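PDB 4PE3: TRAP dicarboxylate transporter-DctP subunit from Rhodobacter sphaeroides, which probably binds a solute, perhaps a carboxylate, in the periplasm and delivers it to a TRAP transporter, and is seen here in its open, unliganded form. Local coordinates for residues N194-S197 / S198-Y201; D213-V216 / F217-Q221; H231-Y234 / P235-S239; I275-L278 / H279-L283. All blocks are in the same frame, centred on the assembly; numbering follows the deposited sequence.

Interaction 1. Residues N194-S197 / S198-Y201; sequences NLPS and SEVY. With IMD (imidazole), chain B.
P196 and S197 each turn a carbonyl back onto an amide three residues later. E199 N reaches P196 O at 2.9 Å with an N-H...O angle of 160°, and V200 N reaches S197 O at 3.2 Å. The backbone angles of S197, S198 and E199 fit two overlapping type I turns, which wind the chain from strand 191-193 into helix 200-206. Water 1 extends this backbone network: it donates to S197 O at 2.8 Å and accepts from Y201 N, bridging a longer step than the direct bonds make.

The side-chain contacts are few, and set aliphatic carbons against the E199 carboxylate. The E199 chain runs extended beyond CG, chi2 being -180°, which brings the carboxylate alongside the CG/CD edge of the proline ring, where OE2 lies 3.6 Å from P196 CG. L195 crosses E199 at about a right angle. V200 CG2 rests 3.5 Å from S197 O, while the valine itself packs inward on I209 and M225.

An imidazole, probably from the crystallisation liquor, fills the angle between proline and glutamate: its N3 is 3.3 Å from P196 CD, and N1 makes a weak, bent hydrogen bond to E199 OE1.

S197 OG turns away to R175, which also holds L195 O. The chemistry therefore implies a bend fixed chiefly by backbone bonds and by R175, while the E199 carboxylate, at the surface, makes a weak bond to the imidazole.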
loop_
_atom_site.group_PDB
_atom_site.type_symbol
_atom_site.label_atom_id
_atom_site.label_comp_id
_atom_site.label_asym_id
_atom_site.label_seq_id
_atom_site.Cartn_x
_atom_site.Cartn_y
_atom_site.Cartn_z
ATOM N N ASN A 194 8.391 19.207 0.155
ATOM C CA ASN A 194 7.272 18.905 -0.729
ATOM C C ASN A 194 7.708 19.087 -2.181
ATOM O O ASN A 194 7.904 20.229 -2.610
ATOM C CB ASN A 194 6.130 19.863 -0.383
ATOM C CG ASN A 194 4.786 19.371 -0.832
ATOM O OD1 ASN A 194 4.670 18.671 -1.826
ATOM N ND2 ASN A 194 3.749 19.755 -0.091
ATOM N N LEU A 195 7.887 17.985 -2.915
ATOM C CA LEU A 195 8.365 17.995 -4.303
ATOM C C LEU A 195 7.665 16.958 -5.171
ATOM O O LEU A 195 7.419 15.849 -4.719
ATOM C CB LEU A 195 9.843 17.596 -4.348
ATOM C CG LEU A 195 10.894 18.562 -3.841
ATOM C CD1 LEU A 195 12.189 17.814 -3.508
ATOM C CD2 LEU A 195 11.154 19.606 -4.896
ATOM N N PRO A 196 7.383 17.282 -6.438
ATOM C CA PRO A 196 6.908 16.287 -7.401
ATOM C C PRO A 196 7.953 15.223 -7.681
ATOM O O PRO A 196 9.163 15.469 -7.589
ATOM C CB PRO A 196 6.654 17.113 -8.660
ATOM C CG PRO A 196 6.429 18.501 -8.151
ATOM C CD PRO A 196 7.408 18.628 -7.029
ATOM N N SER A 197 7.474 14.044 -8.049
ATOM C CA SER A 197 8.328 12.888 -8.244
ATOM C C SER A 197 9.433 13.186 -9.241
ATOM O O SER A 197 10.584 12.759 -9.061
ATOM C CB SER A 197 7.472 11.725 -8.730
ATOM O OG SER A 197 6.546 11.403 -7.708
ATOM N N SER A 198 9.098 13.938 -10.277
ATOM C CA SER A 198 10.009 14.174 -11.370
ATOM C C SER A 198 11.145 15.101 -10.978
ATOM O O SER A 198 12.060 15.290 -11.761
ATOM C CB SER A 198 9.258 14.791 -12.559
ATOM O OG SER A 198 8.708 16.057 -12.222
ATOM N N GLU A 199 11.092 15.667 -9.768
ATOM C CA GLU A 199 12.121 16.592 -9.302
ATOM C C GLU A 199 12.966 15.999 -8.179
ATOM O O GLU A 199 13.888 16.633 -7.673
ATOM C CB GLU A 199 11.482 17.911 -8.858
ATOM C CG GLU A 199 10.749 18.626 -9.993
ATOM C CD GLU A 199 10.113 19.938 -9.589
ATOM O OE1 GLU A 199 10.760 20.670 -8.833
ATOM O OE2 GLU A 199 8.974 20.209 -10.030
ATOM N N VAL A 200 12.695 14.763 -7.801
ATOM C CA VAL A 200 13.421 14.171 -6.684
ATOM C C VAL A 200 14.904 13.967 -6.998
ATOM O O VAL A 200 15.763 14.313 -6.196
ATOM C CB VAL A 200 12.781 12.849 -6.260
ATOM C CG1 VAL A 200 13.646 12.102 -5.263
ATOM C CG2 VAL A 200 11.394 13.138 -5.664
ATOM N N TYR A 201 15.208 13.422 -8.173
ATOM C CA TYR A 201 16.579 13.095 -8.535
ATOM C C TYR A 201 17.446 14.354 -8.509
ATOM O O TYR A 201 18.509 14.384 -7.869
ATOM C CB TYR A 201 16.611 12.440 -9.920
ATOM C CG TYR A 201 17.976 11.998 -10.391
ATOM C CD1 TYR A 201 18.852 12.893 -10.980
ATOM C CD2 TYR A 201 18.375 10.689 -10.272
ATOM C CE1 TYR A 201 20.099 12.498 -11.398
ATOM C CE2 TYR A 201 19.627 10.281 -10.693
ATOM C CZ TYR A 201 20.478 11.194 -11.268
ATOM O OH TYR A 201 21.730 10.797 -11.713
HETATM N N1 IMD B . 8.268 22.114 -7.179
HETATM C C2 IMD B . 7.018 21.931 -7.630
HETATM N N3 IMD B . 6.223 21.666 -6.568
HETATM C C4 IMD B . 6.975 21.699 -5.439
HETATM C C5 IMD B . 8.275 21.984 -5.834
HETATM O O HOH W 1 13.173 12.462 -10.074
#

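Interaction 2. Residues D213-V216 / F217-Q221; sequences DYSV and FSVNQ. With ZN (zinc ion), chain F.
V216, the N-cap residue of helix 217-223, gives its carbonyl O to N220 N at 2.9 Å in a nearly straight bond (169°), the first full helical turn. N220 then reaches back past this turn. With CG anti to its own carbonyl carbon (chi1 -64°), the amide is laid against the incoming loop, and OD1 takes the S215 N-H in its carbonyl plane, on a lone pair, at 3.0 Å. The other branch, ND2, makes a weak bond to S215 O and another weak one to A156 O, so that one amide meets both the backbone N-H and, weakly, the backbone C=O of S215.

OD1 also meets the Y214 ring at its edge, 3.3 Å from CD2, the ring and amide planes being 54° apart. V219 packs on the loop as well: its CG1 lies 3.6 Å from S215 CB and approaches Y214 CE2 obliquely at 3.9 Å, and its CG2 meets V216 CG2 at 3.8 Å. Were N220 shortened to an alanine, S215 N would probably lose this acceptor and the loop its tie to the first helical turn.

The same loop carries a zinc ion, bound by D213 OD1 at 2.0 Å, by Y214 O at 2.4 Å and by waters 2 and 3, with E155 as a further ligand. The segment is thus a strand-to-helix connection, tied by an asparagine of the first helical turn, that bears a metal site at the end of strand 211-213.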
loop_
_atom_site.group_PDB
_atom_site.type_symbol
_atom_site.label_atom_id
_atom_site.label_comp_id
_atom_site.label_asym_id
_atom_site.label_seq_id
_atom_site.Cartn_x
_atom_site.Cartn_y
_atom_site.Cartn_z
ATOM N N ASP A 213 11.098 9.745 0.196
ATOM C CA ASP A 213 10.070 8.832 -0.264
ATOM C C ASP A 213 10.074 8.853 -1.780
ATOM O O ASP A 213 9.991 9.920 -2.366
ATOM C CB ASP A 213 8.716 9.324 0.281
ATOM C CG ASP A 213 7.546 8.499 -0.198
ATOM O OD1 ASP A 213 7.446 8.236 -1.415
ATOM O OD2 ASP A 213 6.692 8.136 0.645
ATOM N N TYR A 214 10.184 7.695 -2.414
ATOM C CA TYR A 214 9.985 7.609 -3.844
ATOM C C TYR A 214 9.089 6.392 -4.071
ATOM O O TYR A 214 7.843 6.481 -3.810
ATOM C CB TYR A 214 11.321 7.609 -4.613
ATOM C CG TYR A 214 11.155 7.944 -6.082
ATOM C CD1 TYR A 214 10.787 9.222 -6.484
ATOM C CD2 TYR A 214 11.331 6.977 -7.055
ATOM C CE1 TYR A 214 10.596 9.524 -7.817
ATOM C CE2 TYR A 214 11.151 7.275 -8.401
ATOM C CZ TYR A 214 10.797 8.546 -8.759
ATOM O OH TYR A 214 10.638 8.833 -10.091
ATOM N N SER A 215 9.673 5.245 -4.390
ATOM C CA SER A 215 8.922 4.062 -4.782
ATOM C C SER A 215 9.524 2.768 -4.212
ATOM O O SER A 215 10.279 2.815 -3.223
ATOM C CB SER A 215 8.845 4.012 -6.313
ATOM O OG SER A 215 8.005 2.979 -6.811
ATOM N N VAL A 216 9.191 1.624 -4.801
ATOM C CA VAL A 216 9.768 0.359 -4.437
ATOM C C VAL A 216 11.231 0.334 -4.871
ATOM O O VAL A 216 11.637 1.102 -5.755
ATOM C CB VAL A 216 8.972 -0.806 -5.042
ATOM C CG1 VAL A 216 7.533 -0.737 -4.540
ATOM C CG2 VAL A 216 9.005 -0.795 -6.571
ATOM N N PHE A 217 12.013 -0.536 -4.255
ATOM C CA PHE A 217 13.453 -0.569 -4.524
ATOM C C PHE A 217 13.786 -0.699 -6.008
ATOM O O PHE A 217 14.713 -0.042 -6.511
ATOM C CB PHE A 217 14.163 -1.666 -3.729
ATOM C CG PHE A 217 15.669 -1.493 -3.668
ATOM C CD1 PHE A 217 16.478 -1.941 -4.714
ATOM C CD2 PHE A 217 16.263 -0.849 -2.610
ATOM C CE1 PHE A 217 17.858 -1.775 -4.659
ATOM C CE2 PHE A 217 17.646 -0.677 -2.548
ATOM C CZ PHE A 217 18.438 -1.137 -3.571
ATOM N N SER A 218 13.058 -1.554 -6.705
ATOM C CA SER A 218 13.379 -1.783 -8.114
ATOM C C SER A 218 13.254 -0.504 -8.947
ATOM O O SER A 218 14.054 -0.279 -9.855
ATOM C CB SER A 218 12.521 -2.903 -8.696
ATOM O OG SER A 218 11.151 -2.589 -8.548
ATOM N N VAL A 219 12.265 0.320 -8.660
ATOM C CA VAL A 219 12.101 1.604 -9.308
ATOM C C VAL A 219 13.164 2.566 -8.849
ATOM O O VAL A 219 13.762 3.264 -9.681
ATOM C CB VAL A 219 10.679 2.175 -9.044
ATOM C CG1 VAL A 219 10.553 3.613 -9.506
ATOM C CG2 VAL A 219 9.618 1.295 -9.715
ATOM N N ASN A 220 13.408 2.623 -7.540
ATOM C CA ASN A 220 14.405 3.555 -7.015
ATOM C C ASN A 220 15.751 3.284 -7.666
ATOM O O ASN A 220 16.490 4.235 -8.040
ATOM C CB ASN A 220 14.527 3.430 -5.497
ATOM C CG ASN A 220 13.277 3.821 -4.764
ATOM O OD1 ASN A 220 12.327 4.338 -5.335
ATOM N ND2 ASN A 220 13.266 3.545 -3.448
ATOM N N GLN A 221 16.071 2.011 -7.800
ATOM C CA GLN A 221 17.326 1.560 -8.391
ATOM C C GLN A 221 17.407 1.909 -9.876
ATOM O O GLN A 221 18.386 2.487 -10.349
ATOM C CB GLN A 221 17.511 0.057 -8.203
ATOM C CG GLN A 221 18.891 -0.458 -8.691
ATOM C CD GLN A 221 20.076 0.079 -7.891
ATOM O OE1 GLN A 221 19.950 0.433 -6.734
ATOM N NE2 GLN A 221 21.249 0.143 -8.540
HETATM ZN ZN ZN F . 6.238 6.812 -2.085
HETATM O O HOH W 2 4.802 6.738 -0.557
HETATM O O HOH W 3 5.244 7.671 -3.588
#

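Interaction 3. Residues H231-Y234 / P235-S239; sequences HPVY and PGFHS. With EDO (1,2-ethanediol), chain D.
A type VIb turn, built on the cis peptide bond between Y234 and P235, reverses the loop that runs from helix 225-228 toward strand 243-248. As expected for this turn, V233 O and G236 N stay 3.7 Å apart without a hydrogen bond; the cis bond sets the reversal, with the proline packed against the aromatic ring before it. The proline lies over one face of the tyrosine: P235 CA stands 3.9 Å from the centroid of the Y234 ring, 25° off its normal, a CH-pi contact. P235 CD rests over the same ring nearer its rim, 4.0 Å from CD2.

V233 and F237 cross at about a right angle. V233 CG1 meets the edge of the phenylalanine, 3.7 Å from CD2, and also lies 3.7 Å from P235 O. F237, with CG between its backbone N and carbonyl carbon (chi1 55°), offers that edge to the valine while its ring stacks with W300 and meets F308 edge-to-face. R305 is hydrogen-bonded to the carbonyls of P235 and G236.

Beyond the proline, a 1,2-ethanediol lies at the edge of the tyrosine ring, its O1 2.6 Å from Y234 OH.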
loop_
_atom_site.group_PDB
_atom_site.type_symbol
_atom_site.label_atom_id
_atom_site.label_comp_id
_atom_site.label_asym_id
_atom_site.label_seq_id
_atom_site.Cartn_x
_atom_site.Cartn_y
_atom_site.Cartn_z
ATOM N N HIS A 231 22.807 5.181 0.373
ATOM C CA HIS A 231 22.414 4.552 1.628
ATOM C C HIS A 231 20.920 4.268 1.695
ATOM O O HIS A 231 20.223 4.701 2.616
ATOM C CB HIS A 231 22.811 5.449 2.808
ATOM C CG HIS A 231 24.278 5.490 3.058
ATOM N ND1 HIS A 231 24.982 4.395 3.501
ATOM C CD2 HIS A 231 25.180 6.486 2.905
ATOM C CE1 HIS A 231 26.257 4.715 3.624
ATOM N NE2 HIS A 231 26.404 5.972 3.255
ATOM N N PRO A 232 20.395 3.501 0.734
ATOM C CA PRO A 232 18.975 3.138 0.822
ATOM C C PRO A 232 18.640 2.297 2.047
ATOM O O PRO A 232 19.512 1.597 2.574
ATOM C CB PRO A 232 18.757 2.321 -0.457
ATOM C CG PRO A 232 20.100 1.755 -0.781
ATOM C CD PRO A 232 21.061 2.862 -0.405
ATOM N N VAL A 233 17.376 2.357 2.474
ATOM C CA VAL A 233 16.872 1.454 3.487
ATOM C C VAL A 233 15.909 0.501 2.806
ATOM O O VAL A 233 14.898 0.913 2.212
ATOM C CB VAL A 233 16.205 2.190 4.662
ATOM C CG1 VAL A 233 15.811 1.205 5.760
ATOM C CG2 VAL A 233 17.135 3.228 5.258
ATOM N N TYR A 234 16.224 -0.788 2.901
ATOM C CA TYR A 234 15.449 -1.847 2.291
ATOM C C TYR A 234 15.520 -3.087 3.176
ATOM O O TYR A 234 16.629 -3.503 3.551
ATOM C CB TYR A 234 16.017 -2.193 0.894
ATOM C CG TYR A 234 15.331 -3.413 0.353
ATOM C CD1 TYR A 234 14.086 -3.307 -0.255
ATOM C CD2 TYR A 234 15.878 -4.675 0.510
ATOM C CE1 TYR A 234 13.396 -4.433 -0.704
ATOM C CE2 TYR A 234 15.204 -5.821 0.065
ATOM C CZ TYR A 234 13.968 -5.691 -0.551
ATOM O OH TYR A 234 13.322 -6.843 -0.963
ATOM N N PRO A 235 14.364 -3.688 3.527
ATOM C CA PRO A 235 13.021 -3.218 3.220
ATOM C C PRO A 235 12.753 -1.856 3.807
ATOM O O PRO A 235 13.363 -1.471 4.809
ATOM C CB PRO A 235 12.130 -4.290 3.870
ATOM C CG PRO A 235 12.957 -5.502 3.836
ATOM C CD PRO A 235 14.333 -4.992 4.197
ATOM N N GLY A 236 11.908 -1.079 3.156
ATOM C CA GLY A 236 11.518 0.204 3.694
ATOM C C GLY A 236 10.739 0.099 4.997
ATOM O O GLY A 236 10.397 -0.992 5.463
ATOM N N PHE A 237 10.432 1.257 5.562
ATOM C CA PHE A 237 9.855 1.314 6.902
ATOM C C PHE A 237 8.659 2.245 7.002
ATOM O O PHE A 237 8.207 2.522 8.116
ATOM C CB PHE A 237 10.918 1.741 7.936
ATOM C CG PHE A 237 11.589 3.035 7.606
ATOM C CD1 PHE A 237 11.000 4.228 7.941
ATOM C CD2 PHE A 237 12.802 3.055 6.925
ATOM C CE1 PHE A 237 11.590 5.425 7.627
ATOM C CE2 PHE A 237 13.387 4.250 6.578
ATOM C CZ PHE A 237 12.780 5.439 6.918
ATOM N N HIS A 238 8.106 2.726 5.886
ATOM C CA HIS A 238 7.087 3.747 6.037
ATOM C C HIS A 238 5.882 3.753 5.112
ATOM O O HIS A 238 4.853 4.290 5.507
ATOM C CB HIS A 238 7.714 5.133 6.069
ATOM C CG HIS A 238 7.843 5.755 4.726
ATOM N ND1 HIS A 238 8.852 5.436 3.845
ATOM C CD2 HIS A 238 7.061 6.661 4.096
ATOM C CE1 HIS A 238 8.678 6.112 2.724
ATOM N NE2 HIS A 238 7.607 6.874 2.856
ATOM N N SER A 239 5.950 3.191 3.903
ATOM C CA SER A 239 4.852 3.321 2.958
ATOM C C SER A 239 4.530 1.995 2.272
ATOM O O SER A 239 5.374 1.435 1.565
ATOM C CB SER A 239 5.167 4.366 1.906
ATOM O OG SER A 239 4.039 4.450 1.034
HETATM C C1 EDO D . 9.733 -6.763 -0.903
HETATM O O1 EDO D . 10.832 -6.485 -1.780
HETATM C C2 EDO D . 9.406 -5.551 -0.031
HETATM O O2 EDO D . 10.454 -5.319 0.900
#

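Interaction 4. Residues I275-L278 / H279-L283; sequences IDTL and HQRDL. With ZN (zinc ion), chain J; EDO (1,2-ethanediol), chain D.
R281 runs alongside T277, with T277 O over one face of its guanidinium and T277 CG2 3.9 Å from NH2; the two side chains point the same way. The charge of R281 is paired with E284 through NH1. The imidazole ring of H279 carries L283 CD1 over one face, and at its edge 1,2-ethanediol O1 approaches CD2 at 3.4 Å. With CG anti to the backbone N (chi1 -168°), the H279 ring swings out from the helix and ND1 binds a zinc ion at 2.0 Å. D276, nearly one turn back, joins as a second-shell residue: zinc-bound water 4 donates to its OD1 at 2.7 Å.

All this lies along helix 257-291, a long helix such as TRAP solute-binding proteins characteristically have, whose i to i+4 ladder runs unbroken here, from H279 N to I275 O at 2.9 Å through to D282 N and L278 O. Water 5 donates to L278 O and, weakly, to D282 OD1. The D282 carboxylate is shared: OD2 accepts from ethanediol O1 at 2.6 Å, and OD1 accepts S218 N at the start of helix 217-223. With a leucine in place of D282, the S218 N-H and the ethanediol O1 are both likely to lose their acceptor.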
loop_
_atom_site.group_PDB
_atom_site.type_symbol
_atom_site.label_atom_id
_atom_site.label_comp_id
_atom_site.label_asym_id
_atom_site.label_seq_id
_atom_site.Cartn_x
_atom_site.Cartn_y
_atom_site.Cartn_z
ATOM N N ILE A 275 2.682 -9.937 -4.892
ATOM C CA ILE A 275 3.700 -9.730 -3.869
ATOM C C ILE A 275 4.994 -10.436 -4.237
ATOM O O ILE A 275 6.065 -9.875 -4.064
ATOM C CB ILE A 275 3.166 -10.125 -2.492
ATOM C CG1 ILE A 275 2.241 -8.998 -2.024
ATOM C CG2 ILE A 275 4.307 -10.379 -1.508
ATOM C CD1 ILE A 275 1.067 -9.478 -1.321
ATOM N N ASP A 276 4.904 -11.655 -4.749
ATOM C CA ASP A 276 6.110 -12.406 -5.077
ATOM C C ASP A 276 6.818 -11.786 -6.283
ATOM O O ASP A 276 8.052 -11.727 -6.330
ATOM C CB ASP A 276 5.771 -13.887 -5.309
ATOM C CG ASP A 276 5.287 -14.595 -4.050
ATOM O OD1 ASP A 276 5.442 -14.034 -2.941
ATOM O OD2 ASP A 276 4.756 -15.726 -4.179
ATOM N N THR A 277 6.065 -11.278 -7.244
ATOM C CA THR A 277 6.665 -10.640 -8.409
ATOM C C THR A 277 7.409 -9.365 -7.997
ATOM O O THR A 277 8.542 -9.110 -8.408
ATOM C CB THR A 277 5.596 -10.314 -9.476
ATOM O OG1 THR A 277 5.027 -11.542 -9.955
ATOM C CG2 THR A 277 6.171 -9.565 -10.656
ATOM N N LEU A 278 6.782 -8.561 -7.157
ATOM C CA LEU A 278 7.397 -7.349 -6.624
ATOM C C LEU A 278 8.666 -7.698 -5.850
ATOM O O LEU A 278 9.674 -7.014 -5.957
ATOM C CB LEU A 278 6.410 -6.624 -5.703
ATOM C CG LEU A 278 5.190 -5.973 -6.358
ATOM C CD1 LEU A 278 4.137 -5.628 -5.351
ATOM C CD2 LEU A 278 5.615 -4.721 -7.110
ATOM N N HIS A 279 8.589 -8.740 -5.034
ATOM C CA HIS A 279 9.727 -9.142 -4.230
ATOM C C HIS A 279 10.896 -9.501 -5.127
ATOM O O HIS A 279 12.016 -9.043 -4.914
ATOM C CB HIS A 279 9.348 -10.326 -3.367
ATOM C CG HIS A 279 10.347 -10.639 -2.308
ATOM N ND1 HIS A 279 10.414 -11.880 -1.707
ATOM C CD2 HIS A 279 11.312 -9.883 -1.732
ATOM C CE1 HIS A 279 11.378 -11.867 -0.802
ATOM N NE2 HIS A 279 11.928 -10.666 -0.788
ATOM N N GLN A 280 10.666 -10.313 -6.145
ATOM C CA GLN A 280 11.756 -10.733 -7.030
ATOM C C GLN A 280 12.394 -9.567 -7.754
ATOM O O GLN A 280 13.620 -9.515 -7.885
ATOM C CB GLN A 280 11.259 -11.765 -8.047
ATOM C CG GLN A 280 11.094 -13.137 -7.461
ATOM C CD GLN A 280 12.384 -13.668 -6.909
ATOM O OE1 GLN A 280 13.425 -13.612 -7.570
ATOM N NE2 GLN A 280 12.344 -14.147 -5.677
ATOM N N ARG A 281 11.596 -8.619 -8.201
ATOM C CA ARG A 281 12.132 -7.472 -8.908
ATOM C C ARG A 281 12.985 -6.641 -7.946
ATOM O O ARG A 281 14.049 -6.136 -8.318
ATOM C CB ARG A 281 11.030 -6.606 -9.490
ATOM C CG ARG A 281 10.172 -7.278 -10.567
ATOM C CD ARG A 281 10.881 -7.394 -11.885
ATOM N NE ARG A 281 11.548 -8.681 -12.000
ATOM C CZ ARG A 281 10.928 -9.825 -12.276
ATOM N NH1 ARG A 281 11.622 -10.950 -12.349
ATOM N NH2 ARG A 281 9.610 -9.850 -12.474
ATOM N N ASP A 282 12.509 -6.451 -6.716
ATOM C CA ASP A 282 13.340 -5.762 -5.723
ATOM C C ASP A 282 14.650 -6.498 -5.459
ATOM O O ASP A 282 15.705 -5.873 -5.380
ATOM C CB ASP A 282 12.593 -5.615 -4.398
ATOM C CG ASP A 282 11.554 -4.502 -4.394
ATOM O OD1 ASP A 282 11.549 -3.646 -5.315
ATOM O OD2 ASP A 282 10.760 -4.473 -3.419
ATOM N N LEU A 283 14.589 -7.822 -5.291
ATOM C CA LEU A 283 15.805 -8.598 -5.026
ATOM C C LEU A 283 16.787 -8.472 -6.182
ATOM O O LEU A 283 17.998 -8.366 -5.959
ATOM C CB LEU A 283 15.477 -10.071 -4.752
ATOM C CG LEU A 283 14.700 -10.330 -3.453
ATOM C CD1 LEU A 283 14.213 -11.755 -3.397
ATOM C CD2 LEU A 283 15.538 -10.018 -2.228
HETATM ZN ZN ZN J . 9.304 -13.536 -2.031
HETATM C C1 EDO D . 9.733 -6.763 -0.903
HETATM O O1 EDO D . 10.832 -6.485 -1.780
HETATM C C2 EDO D . 9.406 -5.551 -0.031
HETATM O O2 EDO D . 10.454 -5.319 0.900
HETATM O O HOH W 4 7.447 -12.789 -1.658
HETATM O O HOH W 5 9.237 -4.429 -6.967
#

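Interactions 2, 3 and 4 form a connected group, with interaction 1 joined to it through interaction 2. Centres of interactions 2 and 3 lie 9 Å apart, and D213 OD2, beside the zinc-binding oxygen, is 2.7 Å from H238 NE2, so H238 stands in the second shell of the zinc site; F217 also meets the Y234 ring edge-to-face. Helix 257-291 meets the same connection, the centres of interactions 2 and 4 being 12 Å apart and D282 OD1 lying 2.9 Å from S218 N. S197 O touches Y214 CE1 at 3.5 Å, whereas interactions 1 and 4 stay about 16 Å apart at their nearest atoms.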